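Local structure of chromosome replication initiation inhibitor protein (Agrobacterium tumefaciens, 3FD3) at residues A[14-19]-A[197-202]; A[82-87]-A[163-168]; A[19-24]-A[30-35]; A[86-91]-A[98-103]. The protein probably acts as a DNA-binding LysR-family transcription factor, of which this chain is the C-terminal substrate-binding-like portion without the helix-turn-helix domain. All coordinates share one frame; numbering follows the deposited sequence. Where two conformers were deposited one is given.

Contact 1: A[14-19]-A[197-202]; sequences GTWFLD and VGTARV
Ala200 sets its methyl group over one face of the Trp16 indole. Its CB lies 4.1 Å from the centroid of the six-membered ring of Trp16 and 21° off the ring normal, a CH-pi contact displaced toward the CZ3 and CH2 rim. Thr199 meets the same ring from another direction: its CG2 comes to the indole edge, near the ring plane, 4.0 Å from Trp16 CE3. At the exposed margin, in the modelled conformer of Asp19, one of two, OD2 comes to 3.5 Å from Thr199 CG2. The indole gets there because CG of Trp16 stands between its own backbone N and carbonyl carbon (chi1 68°), which swings the benzo end toward the helix. CG2 of Thr199 lies anti to its backbone N, while its hydroxyl hydrogen-bonds Asn195 O one turn back in its own helix and also Lys23 NZ of helix 17-26. At the pyrrole end of the indole, NE1 makes a weak hydrogen bond to Ser12 OG. The contact thus docks the start of helix 17-26 against helix 190-203, with Met196 and Val203 also touching Trp16 and Leu70 of strand 66-79 packing against both Trp16 and Ala200.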
# COMPACT_ATOMS: atom_id res chain seq x y z
N GLY A 14 -2.92 4.06 -4.84
CA GLY A 14 -3.76 2.89 -4.71
C GLY A 14 -4.88 2.80 -5.73
O GLY A 14 -5.58 1.77 -5.75
N THR A 15 -5.07 3.85 -6.55
CA THR A 15 -6.13 3.93 -7.51
C THR A 15 -5.58 4.13 -8.94
O THR A 15 -5.20 3.13 -9.59
CB THR A 15 -7.22 4.97 -7.11
OG1 THR A 15 -6.61 6.24 -6.83
CG2 THR A 15 -8.01 4.48 -5.82
N TRP A 16 -5.39 5.37 -9.35
CA TRP A 16 -5.22 5.78 -10.76
C TRP A 16 -3.80 6.18 -11.16
O TRP A 16 -3.49 6.26 -12.37
CB TRP A 16 -6.18 6.93 -11.09
CG TRP A 16 -5.82 8.21 -10.38
CD1 TRP A 16 -6.14 8.57 -9.09
CD2 TRP A 16 -5.04 9.28 -10.90
NE1 TRP A 16 -5.62 9.81 -8.80
CE2 TRP A 16 -4.93 10.27 -9.89
CE3 TRP A 16 -4.44 9.52 -12.14
CZ2 TRP A 16 -4.23 11.46 -10.07
CZ3 TRP A 16 -3.76 10.70 -12.32
CH2 TRP A 16 -3.64 11.65 -11.29
N PHE A 17 -2.93 6.46 -10.20
CA PHE A 17 -1.65 7.12 -10.51
C PHE A 17 -0.76 6.30 -11.44
O PHE A 17 -0.20 6.86 -12.42
CB PHE A 17 -0.92 7.42 -9.20
CG PHE A 17 0.45 8.06 -9.34
CD1 PHE A 17 0.59 9.42 -9.50
CD2 PHE A 17 1.58 7.30 -9.26
CE1 PHE A 17 1.86 9.99 -9.60
CE2 PHE A 17 2.84 7.88 -9.35
CZ PHE A 17 2.95 9.22 -9.52
N LEU A 18 -0.64 5.00 -11.17
CA LEU A 18 0.21 4.14 -11.98
C LEU A 18 -0.37 3.89 -13.35
O LEU A 18 0.39 3.68 -14.30
CB LEU A 18 0.50 2.80 -11.29
CG LEU A 18 1.44 2.90 -10.10
CD1 LEU A 18 1.64 1.49 -9.44
CD2 LEU A 18 2.77 3.52 -10.52
N ASP A 19 -1.69 3.94 -13.48
CA ASP A 19 -2.32 3.87 -14.79
C ASP A 19 -1.85 5.02 -15.68
O ASP A 19 -1.57 4.81 -16.86
CB ASP A 19 -3.85 3.88 -14.68
CG ASP A 19 -4.53 3.59 -16.00
OD1 ASP A 19 -4.07 2.69 -16.74
OD2 ASP A 19 -5.54 4.26 -16.30
N VAL A 197 -3.10 14.27 -16.57
CA VAL A 197 -4.35 14.99 -16.75
C VAL A 197 -5.42 14.19 -17.48
O VAL A 197 -6.58 14.15 -17.05
CB VAL A 197 -4.09 16.40 -17.44
CG1 VAL A 197 -5.40 17.16 -17.64
CG2 VAL A 197 -3.11 17.21 -16.59
N GLY A 198 -5.05 13.51 -18.57
CA GLY A 198 -5.99 12.71 -19.33
C GLY A 198 -6.57 11.52 -18.57
O GLY A 198 -7.76 11.21 -18.67
N THR A 199 -5.73 10.85 -17.81
CA THR A 199 -6.17 9.71 -17.00
C THR A 199 -7.09 10.18 -15.88
O THR A 199 -8.14 9.57 -15.63
CB THR A 199 -4.95 8.94 -16.42
OG1 THR A 199 -4.08 8.52 -17.48
CG2 THR A 199 -5.39 7.72 -15.59
N ALA A 200 -6.71 11.25 -15.19
CA ALA A 200 -7.54 11.77 -14.10
C ALA A 200 -8.92 12.22 -14.62
O ALA A 200 -9.92 12.07 -13.92
CB ALA A 200 -6.81 12.91 -13.37
N ARG A 201 -8.96 12.77 -15.83
CA ARG A 201 -10.22 13.18 -16.45
C ARG A 201 -11.22 12.04 -16.55
O ARG A 201 -12.42 12.24 -16.37
CB ARG A 201 -9.98 13.80 -17.85
CG ARG A 201 -11.22 14.52 -18.43
CD ARG A 201 -11.59 15.75 -17.61
NE ARG A 201 -10.42 16.59 -17.34
CZ ARG A 201 -9.86 17.42 -18.22
NH1 ARG A 201 -10.38 17.58 -19.43
NH2 ARG A 201 -8.79 18.12 -17.88
N VAL A 202 -10.73 10.83 -16.82
CA VAL A 202 -11.58 9.67 -16.95
C VAL A 202 -12.00 9.11 -15.59
O VAL A 202 -13.13 8.66 -15.43
CB VAL A 202 -10.86 8.57 -17.76
CG1 VAL A 202 -11.68 7.30 -17.77
CG2 VAL A 202 -10.62 9.07 -19.19

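Contact 2: A[82-87]-A[163-168]; sequences DFMARH and RLVELM
In this periplasmic-binding-protein-like domain, helix 81-87 comes one residue after the long strand 66-79 of the mixed sheet, and here it packs back against the start of the neighbouring antiparallel strand 165-181. Nearly all of the contact runs through one side chain, the selenomethionine Met84. Its chain leaves the helix toward the strand and bends at both chi2 (-62°) and chi3 (-65°), so that CG faces Val165, while SE and CE lie on the side chain and backbone of Leu167. CG presses on Val165 CG2 at 3.4 Å, tighter than two carbons usually sit, although Val165 was modelled in two conformers and the closeness is therefore doubtful. The selenium rests on the branched end of Leu167, with SE 3.8 Å from Leu167 CD1 and nearly as close to its CG. Beyond it the methyl CE settles on the backbone of the same residue, 3.9 Å from Leu167 CA. The Leu167 side chain starts off alongside the helix and only its end turns in to meet the selenium.

Within the helix, His87 turns its ring back over Phe83. Its ND1 donates to Phe83 O at 3.1 Å, on a lone pair in the carbonyl plane but with a bent N-H...O angle of 137°. As Phe83 O also accepts from His87 N, two bonds from one residue grip that carbonyl at the helix end. Strand 66-79 runs alongside: Val165 and Leu167 pair through their backbones with Ala79 and Ala77, and Ala79 also packs on Met84 and Leu167.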
# COMPACT_ATOMS: atom_id res chain seq x y z
N ASP A 82 -21.76 -6.71 9.12
CA ASP A 82 -21.59 -7.18 10.49
C ASP A 82 -21.07 -6.05 11.38
O ASP A 82 -21.52 -5.94 12.49
CB ASP A 82 -20.64 -8.38 10.55
CG ASP A 82 -20.32 -8.82 11.99
OD1 ASP A 82 -21.22 -9.27 12.67
OD2 ASP A 82 -19.15 -8.65 12.41
N PHE A 83 -20.14 -5.23 10.89
CA PHE A 83 -19.69 -4.05 11.64
C PHE A 83 -20.85 -3.13 12.00
O PHE A 83 -20.97 -2.66 13.15
CB PHE A 83 -18.60 -3.28 10.90
CG PHE A 83 -17.96 -2.23 11.74
CD1 PHE A 83 -18.54 -0.99 11.88
CD2 PHE A 83 -16.80 -2.52 12.43
CE1 PHE A 83 -17.96 -0.04 12.68
CE2 PHE A 83 -16.23 -1.60 13.22
CZ PHE A 83 -16.79 -0.35 13.35
N MSE A 84 -21.70 -2.86 11.01
CA MSE A 84 -22.84 -2.00 11.21
C MSE A 84 -23.78 -2.62 12.26
O MSE A 84 -24.33 -1.92 13.14
CB MSE A 84 -23.62 -1.79 9.88
CG MSE A 84 -22.87 -1.13 8.76
SE MSE A 84 -22.28 0.67 9.14
CE MSE A 84 -24.00 1.48 9.30
N ALA A 85 -23.98 -3.93 12.16
CA ALA A 85 -24.88 -4.62 13.08
C ALA A 85 -24.39 -4.58 14.52
O ALA A 85 -25.18 -4.46 15.45
CB ALA A 85 -25.08 -6.07 12.63
N ARG A 86 -23.08 -4.71 14.70
CA ARG A 86 -22.50 -4.79 16.04
C ARG A 86 -22.39 -3.41 16.69
O ARG A 86 -22.59 -3.28 17.88
CB ARG A 86 -21.12 -5.42 15.95
CG ARG A 86 -21.16 -6.92 15.67
CD ARG A 86 -19.79 -7.43 15.43
NE ARG A 86 -18.99 -7.37 16.64
CZ ARG A 86 -17.69 -7.08 16.69
NH1 ARG A 86 -17.03 -6.68 15.60
NH2 ARG A 86 -17.07 -7.08 17.89
N HIS A 87 -22.10 -2.39 15.89
CA HIS A 87 -21.71 -1.08 16.41
C HIS A 87 -22.69 0.05 16.17
O HIS A 87 -22.66 1.06 16.89
CB HIS A 87 -20.37 -0.67 15.82
CG HIS A 87 -19.27 -1.59 16.20
ND1 HIS A 87 -18.71 -2.48 15.30
CD2 HIS A 87 -18.62 -1.77 17.37
CE1 HIS A 87 -17.75 -3.16 15.92
NE2 HIS A 87 -17.67 -2.74 17.16
N ARG A 163 -20.93 -6.16 0.20
CA ARG A 163 -19.81 -6.54 1.07
C ARG A 163 -19.38 -5.38 1.95
O ARG A 163 -18.76 -5.57 3.01
CB ARG A 163 -18.63 -7.04 0.23
CG ARG A 163 -18.84 -8.39 -0.44
CD ARG A 163 -17.61 -8.83 -1.22
NE ARG A 163 -17.34 -7.98 -2.38
CZ ARG A 163 -17.78 -8.17 -3.63
NH1 ARG A 163 -18.59 -9.19 -3.93
NH2 ARG A 163 -17.42 -7.31 -4.59
N LEU A 164 -19.65 -4.17 1.48
CA LEU A 164 -19.56 -2.97 2.29
C LEU A 164 -20.88 -2.22 2.19
O LEU A 164 -21.65 -2.40 1.24
CB LEU A 164 -18.41 -2.06 1.84
CG LEU A 164 -16.99 -2.58 2.01
CD1 LEU A 164 -15.96 -1.62 1.38
CD2 LEU A 164 -16.65 -2.80 3.52
N VAL A 165 -21.15 -1.39 3.19
CA VAL A 165 -22.26 -0.47 3.11
C VAL A 165 -21.77 0.87 3.60
O VAL A 165 -20.78 0.96 4.34
CB VAL A 165 -23.44 -0.93 3.96
CG1 VAL A 165 -24.03 -2.23 3.40
CG2 VAL A 165 -23.03 -1.07 5.41
N GLU A 166 -22.46 1.92 3.16
CA GLU A 166 -22.15 3.28 3.58
C GLU A 166 -22.75 3.51 4.95
O GLU A 166 -23.92 3.17 5.16
CB GLU A 166 -22.75 4.29 2.62
CG GLU A 166 -21.88 4.66 1.49
CD GLU A 166 -22.44 5.86 0.69
OE1 GLU A 166 -21.91 7.01 0.79
OE2 GLU A 166 -23.44 5.64 -0.01
N LEU A 167 -21.99 4.07 5.87
CA LEU A 167 -22.56 4.43 7.18
C LEU A 167 -23.80 5.29 7.04
O LEU A 167 -24.81 5.08 7.75
CB LEU A 167 -21.54 5.11 8.07
CG LEU A 167 -20.61 4.17 8.86
CD1 LEU A 167 -19.73 3.27 7.97
CD2 LEU A 167 -19.74 4.97 9.78
N MSE A 168 -23.73 6.27 6.15
CA MSE A 168 -24.84 7.16 5.89
C MSE A 168 -24.85 7.41 4.39
O MSE A 168 -24.06 8.21 3.89
CB MSE A 168 -24.67 8.47 6.66
CG MSE A 168 -25.89 9.37 6.62
SE MSE A 168 -25.93 10.61 8.13
CE MSE A 168 -26.03 9.27 9.55

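Contact 3: A[19-24]-A[30-35]; sequences DAVSKF and YLVNIA
Phe24 and Tyr30 bring their rings together where helix 17-26 gives way, through a short connection, to strand 31-36. From CB, the Phe24 side chain runs with CG anti to the backbone N (chi1 176°), which carries the ring off the helix toward the beginning of the strand. One rim then does the touching. CE2 of Phe24 meets CD2 of Tyr30 at 3.6 Å and, more loosely, its CB. At the tip, Phe24 CZ comes to 3.4 Å from Tyr30 CD2 and also touches CE2 of that ring. The planes differ by 22°, but the offset is large, 5.6 Å between the Phe24 and Tyr30 centroids, and little of either ring lies over the other. One turn back on the helix, the branch ends of Val21 and Val32 meet head on: Val21 CG1 lies 4.0 Å from Val32 CG1 and equally near its other methyl.

Helix and strand belong to a beta-alpha-beta crossover from strand 3-8, whose Leu4 packs on both aromatic rings and whose backbone bonds Leu31 and Asn33. Val32 N hydrogen-bonds His129 ND1 of the second subunit, and Met145 of that subunit touches the Val32 side chain. With only carbons meeting between helix and strand, dispersion and burial of apolar surface hold this contact, leaving directional bonding to the strand's backbone, which carries it into the dimer interface.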
# COMPACT_ATOMS: atom_id res chain seq x y z
N ASP A 19 -1.69 3.94 -13.48
CA ASP A 19 -2.32 3.87 -14.79
C ASP A 19 -1.85 5.02 -15.68
O ASP A 19 -1.57 4.81 -16.86
CB ASP A 19 -3.85 3.88 -14.68
CG ASP A 19 -4.53 3.59 -16.00
OD1 ASP A 19 -4.07 2.69 -16.74
OD2 ASP A 19 -5.54 4.26 -16.30
N ALA A 20 -1.75 6.22 -15.11
CA ALA A 20 -1.22 7.38 -15.82
C ALA A 20 0.28 7.28 -16.08
O ALA A 20 0.73 7.49 -17.20
CB ALA A 20 -1.51 8.67 -15.00
N VAL A 21 1.04 6.95 -15.05
CA VAL A 21 2.49 6.91 -15.18
C VAL A 21 2.93 5.85 -16.19
O VAL A 21 3.84 6.09 -16.98
CB VAL A 21 3.14 6.65 -13.85
CG1 VAL A 21 4.67 6.48 -14.03
CG2 VAL A 21 2.84 7.82 -12.89
N SER A 22 2.25 4.71 -16.22
CA SER A 22 2.66 3.61 -17.08
C SER A 22 2.41 3.96 -18.55
O SER A 22 3.14 3.51 -19.44
CB SER A 22 1.99 2.29 -16.70
OG SER A 22 0.59 2.32 -16.88
N LYS A 23 1.40 4.77 -18.81
CA LYS A 23 1.14 5.22 -20.18
C LYS A 23 2.34 6.01 -20.64
O LYS A 23 2.78 5.89 -21.79
CB LYS A 23 -0.11 6.10 -20.28
CG LYS A 23 -1.46 5.40 -20.05
CD LYS A 23 -2.62 6.43 -20.04
CE LYS A 23 -3.90 5.84 -19.46
NZ LYS A 23 -5.04 6.81 -19.57
N PHE A 24 2.84 6.87 -19.76
CA PHE A 24 4.01 7.70 -20.09
C PHE A 24 5.30 6.88 -20.24
O PHE A 24 6.02 7.00 -21.26
CB PHE A 24 4.22 8.79 -19.04
CG PHE A 24 5.44 9.60 -19.28
CD1 PHE A 24 5.51 10.45 -20.37
CD2 PHE A 24 6.53 9.51 -18.43
CE1 PHE A 24 6.64 11.21 -20.62
CE2 PHE A 24 7.68 10.28 -18.68
CZ PHE A 24 7.72 11.11 -19.77
N TYR A 30 12.20 7.07 -19.89
CA TYR A 30 12.35 7.50 -18.52
C TYR A 30 12.07 6.39 -17.52
O TYR A 30 11.23 5.50 -17.74
CB TYR A 30 11.40 8.66 -18.22
CG TYR A 30 11.78 9.93 -18.91
CD1 TYR A 30 12.82 10.72 -18.41
CD2 TYR A 30 11.07 10.39 -20.01
CE1 TYR A 30 13.17 11.92 -19.02
CE2 TYR A 30 11.40 11.61 -20.62
CZ TYR A 30 12.45 12.37 -20.11
OH TYR A 30 12.83 13.57 -20.69
N LEU A 31 12.79 6.45 -16.42
CA LEU A 31 12.47 5.67 -15.23
C LEU A 31 11.81 6.62 -14.24
O LEU A 31 12.06 7.83 -14.31
CB LEU A 31 13.75 5.08 -14.64
CG LEU A 31 14.53 4.13 -15.57
CD1 LEU A 31 15.92 3.82 -15.02
CD2 LEU A 31 13.73 2.86 -15.80
N VAL A 32 11.01 6.09 -13.31
CA VAL A 32 10.39 6.90 -12.29
C VAL A 32 10.79 6.45 -10.89
O VAL A 32 11.01 5.27 -10.63
CB VAL A 32 8.85 6.96 -12.44
CG1 VAL A 32 8.51 7.61 -13.81
CG2 VAL A 32 8.18 5.54 -12.27
N ASN A 33 10.95 7.44 -10.02
CA ASN A 33 11.15 7.20 -8.60
C ASN A 33 9.95 7.81 -7.91
O ASN A 33 9.80 9.05 -7.86
CB ASN A 33 12.46 7.83 -8.15
CG ASN A 33 12.71 7.70 -6.66
OD1 ASN A 33 11.92 7.15 -5.94
ND2 ASN A 33 13.82 8.21 -6.21
N ILE A 34 9.07 6.94 -7.44
CA ILE A 34 7.77 7.35 -6.89
C ILE A 34 7.86 7.49 -5.40
O ILE A 34 8.14 6.52 -4.68
CB ILE A 34 6.66 6.38 -7.30
CG1 ILE A 34 6.53 6.38 -8.81
CG2 ILE A 34 5.32 6.81 -6.65
CD1 ILE A 34 5.71 5.24 -9.33
N ALA A 35 7.71 8.72 -4.91
CA ALA A 35 7.73 8.99 -3.48
C ALA A 35 6.29 9.12 -3.01
O ALA A 35 5.48 9.86 -3.61
CB ALA A 35 8.53 10.29 -3.17

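Contact 4: A[86-91]-A[98-103]; sequences RHFADG and ARAPGL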
# COMPACT_ATOMS: atom_id res chain seq x y z
N ARG A 86 -23.08 -4.71 14.70
CA ARG A 86 -22.50 -4.79 16.04
C ARG A 86 -22.39 -3.41 16.69
O ARG A 86 -22.59 -3.28 17.88
CB ARG A 86 -21.12 -5.42 15.95
CG ARG A 86 -21.16 -6.92 15.67
CD ARG A 86 -19.79 -7.43 15.43
NE ARG A 86 -18.99 -7.37 16.64
CZ ARG A 86 -17.69 -7.08 16.69
NH1 ARG A 86 -17.03 -6.68 15.60
NH2 ARG A 86 -17.07 -7.08 17.89
N HIS A 87 -22.10 -2.39 15.89
CA HIS A 87 -21.71 -1.08 16.41
C HIS A 87 -22.69 0.05 16.17
O HIS A 87 -22.66 1.06 16.89
CB HIS A 87 -20.37 -0.67 15.82
CG HIS A 87 -19.27 -1.59 16.20
ND1 HIS A 87 -18.71 -2.48 15.30
CD2 HIS A 87 -18.62 -1.77 17.37
CE1 HIS A 87 -17.75 -3.16 15.92
NE2 HIS A 87 -17.67 -2.74 17.16
N PHE A 88 -23.57 -0.13 15.18
CA PHE A 88 -24.55 0.88 14.84
C PHE A 88 -25.94 0.24 14.76
O PHE A 88 -26.70 0.53 13.84
CB PHE A 88 -24.17 1.55 13.50
CG PHE A 88 -22.84 2.28 13.53
CD1 PHE A 88 -22.61 3.31 14.46
CD2 PHE A 88 -21.82 1.96 12.63
CE1 PHE A 88 -21.39 3.99 14.50
CE2 PHE A 88 -20.61 2.61 12.66
CZ PHE A 88 -20.37 3.64 13.60
N ALA A 89 -26.24 -0.65 15.71
CA ALA A 89 -27.51 -1.38 15.72
C ALA A 89 -28.69 -0.41 15.78
O ALA A 89 -29.67 -0.62 15.08
CB ALA A 89 -27.58 -2.37 16.88
N ASP A 90 -28.59 0.66 16.59
CA ASP A 90 -29.67 1.68 16.60
C ASP A 90 -29.27 3.02 15.93
O ASP A 90 -29.73 4.09 16.32
CB ASP A 90 -30.28 1.86 18.01
CG ASP A 90 -29.30 2.43 19.05
OD1 ASP A 90 -29.60 2.26 20.27
OD2 ASP A 90 -28.29 3.07 18.68
N GLY A 91 -28.43 2.90 14.89
CA GLY A 91 -28.09 4.00 13.99
C GLY A 91 -26.70 4.56 14.19
O GLY A 91 -26.02 4.26 15.17
N ALA A 98 -18.71 7.29 19.34
CA ALA A 98 -17.74 7.39 20.43
C ALA A 98 -17.24 6.04 20.87
O ALA A 98 -16.27 5.97 21.62
CB ALA A 98 -18.37 8.16 21.63
N ARG A 99 -17.90 4.97 20.42
CA ARG A 99 -17.56 3.60 20.81
C ARG A 99 -17.12 2.65 19.68
O ARG A 99 -16.51 1.64 19.97
CB ARG A 99 -18.73 2.98 21.56
CG ARG A 99 -19.10 3.75 22.81
CD ARG A 99 -20.28 3.13 23.49
NE ARG A 99 -20.47 3.66 24.84
CZ ARG A 99 -19.81 3.24 25.93
NH1 ARG A 99 -18.88 2.28 25.85
NH2 ARG A 99 -20.07 3.79 27.11
N ALA A 100 -17.46 2.95 18.42
CA ALA A 100 -17.20 2.05 17.30
C ALA A 100 -15.75 2.22 16.85
O ALA A 100 -15.30 3.35 16.71
CB ALA A 100 -18.13 2.38 16.15
N PRO A 101 -15.03 1.11 16.58
CA PRO A 101 -13.64 1.28 16.11
C PRO A 101 -13.56 1.90 14.72
O PRO A 101 -14.05 1.32 13.75
CB PRO A 101 -13.10 -0.16 16.07
CG PRO A 101 -13.93 -0.89 17.02
CD PRO A 101 -15.31 -0.29 16.93
N GLY A 102 -12.92 3.06 14.63
CA GLY A 102 -12.62 3.66 13.35
C GLY A 102 -11.33 3.12 12.78
O GLY A 102 -10.56 2.38 13.44
N LEU A 103 -11.06 3.57 11.55
CA LEU A 103 -9.77 3.41 10.91
C LEU A 103 -9.22 4.81 10.61
O LEU A 103 -9.94 5.65 10.05
CB LEU A 103 -9.90 2.63 9.60
CG LEU A 103 -10.56 1.27 9.70
CD1 LEU A 103 -10.91 0.72 8.30
CD2 LEU A 103 -9.65 0.29 10.49
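Ala100 and Pro101 press against His87 and Phe88 in the close-packed half of this contact. The proline puts CD over one face of the imidazole, 3.8 Å from the centroid of the His87 ring and 27° off its normal, in a CH-pi contact shifted toward NE2, which is 3.4 Å from Pro101 CD. On the opposite face of the imidazole lies Arg86 CB, which leaves the ring sandwiched between aliphatic groups. Ala100 CB fits beside it, 3.8 Å from His87 CB and 3.6 Å from Phe88 CZ. The Phe88 ring reaches that methyl because chi1 of -62° sets its CG anti to the carbonyl carbon, bringing the far end of the ring round to residues 98-103. Here helix 81-87 ends: Phe88 leaves helical angles and starts a type I beta turn, closed by Gly91 N to Phe88 O at 3.1 Å. Strand 102-104, which takes over after Pro101, pairs in parallel with strand 128-130. The middle of the turn, Ala89 and Asp90, lies exposed on the looser side. Arg99 likewise leads its long side chain away from the helix, while its carbonyl O accepts a hydrogen bond from Arg1 NH1 of the second subunit.

Overall arrangement
The four contacts form two clusters toward opposite ends of the folded domain. Contacts 1 and 3 share Asp19 and helix 17-26, their centres 11 Å apart, and are joined directly by Lys23 and Thr199. Contacts 2 and 4 share helix 81-87, their centres 8 Å apart, with Phe83 and Phe88 packing between them. Some 29 to 40 Å separates the centres of one cluster from those of the other. Along the chain, contact 3 closes first, contacts 2 and 4 start from the same helix, and contact 1 spans them all, bringing the C-terminal helix 190-203 back to the N-terminal half. The mixed sheet links both ends, consistent with the two-lobed periplasmic-binding-protein fold.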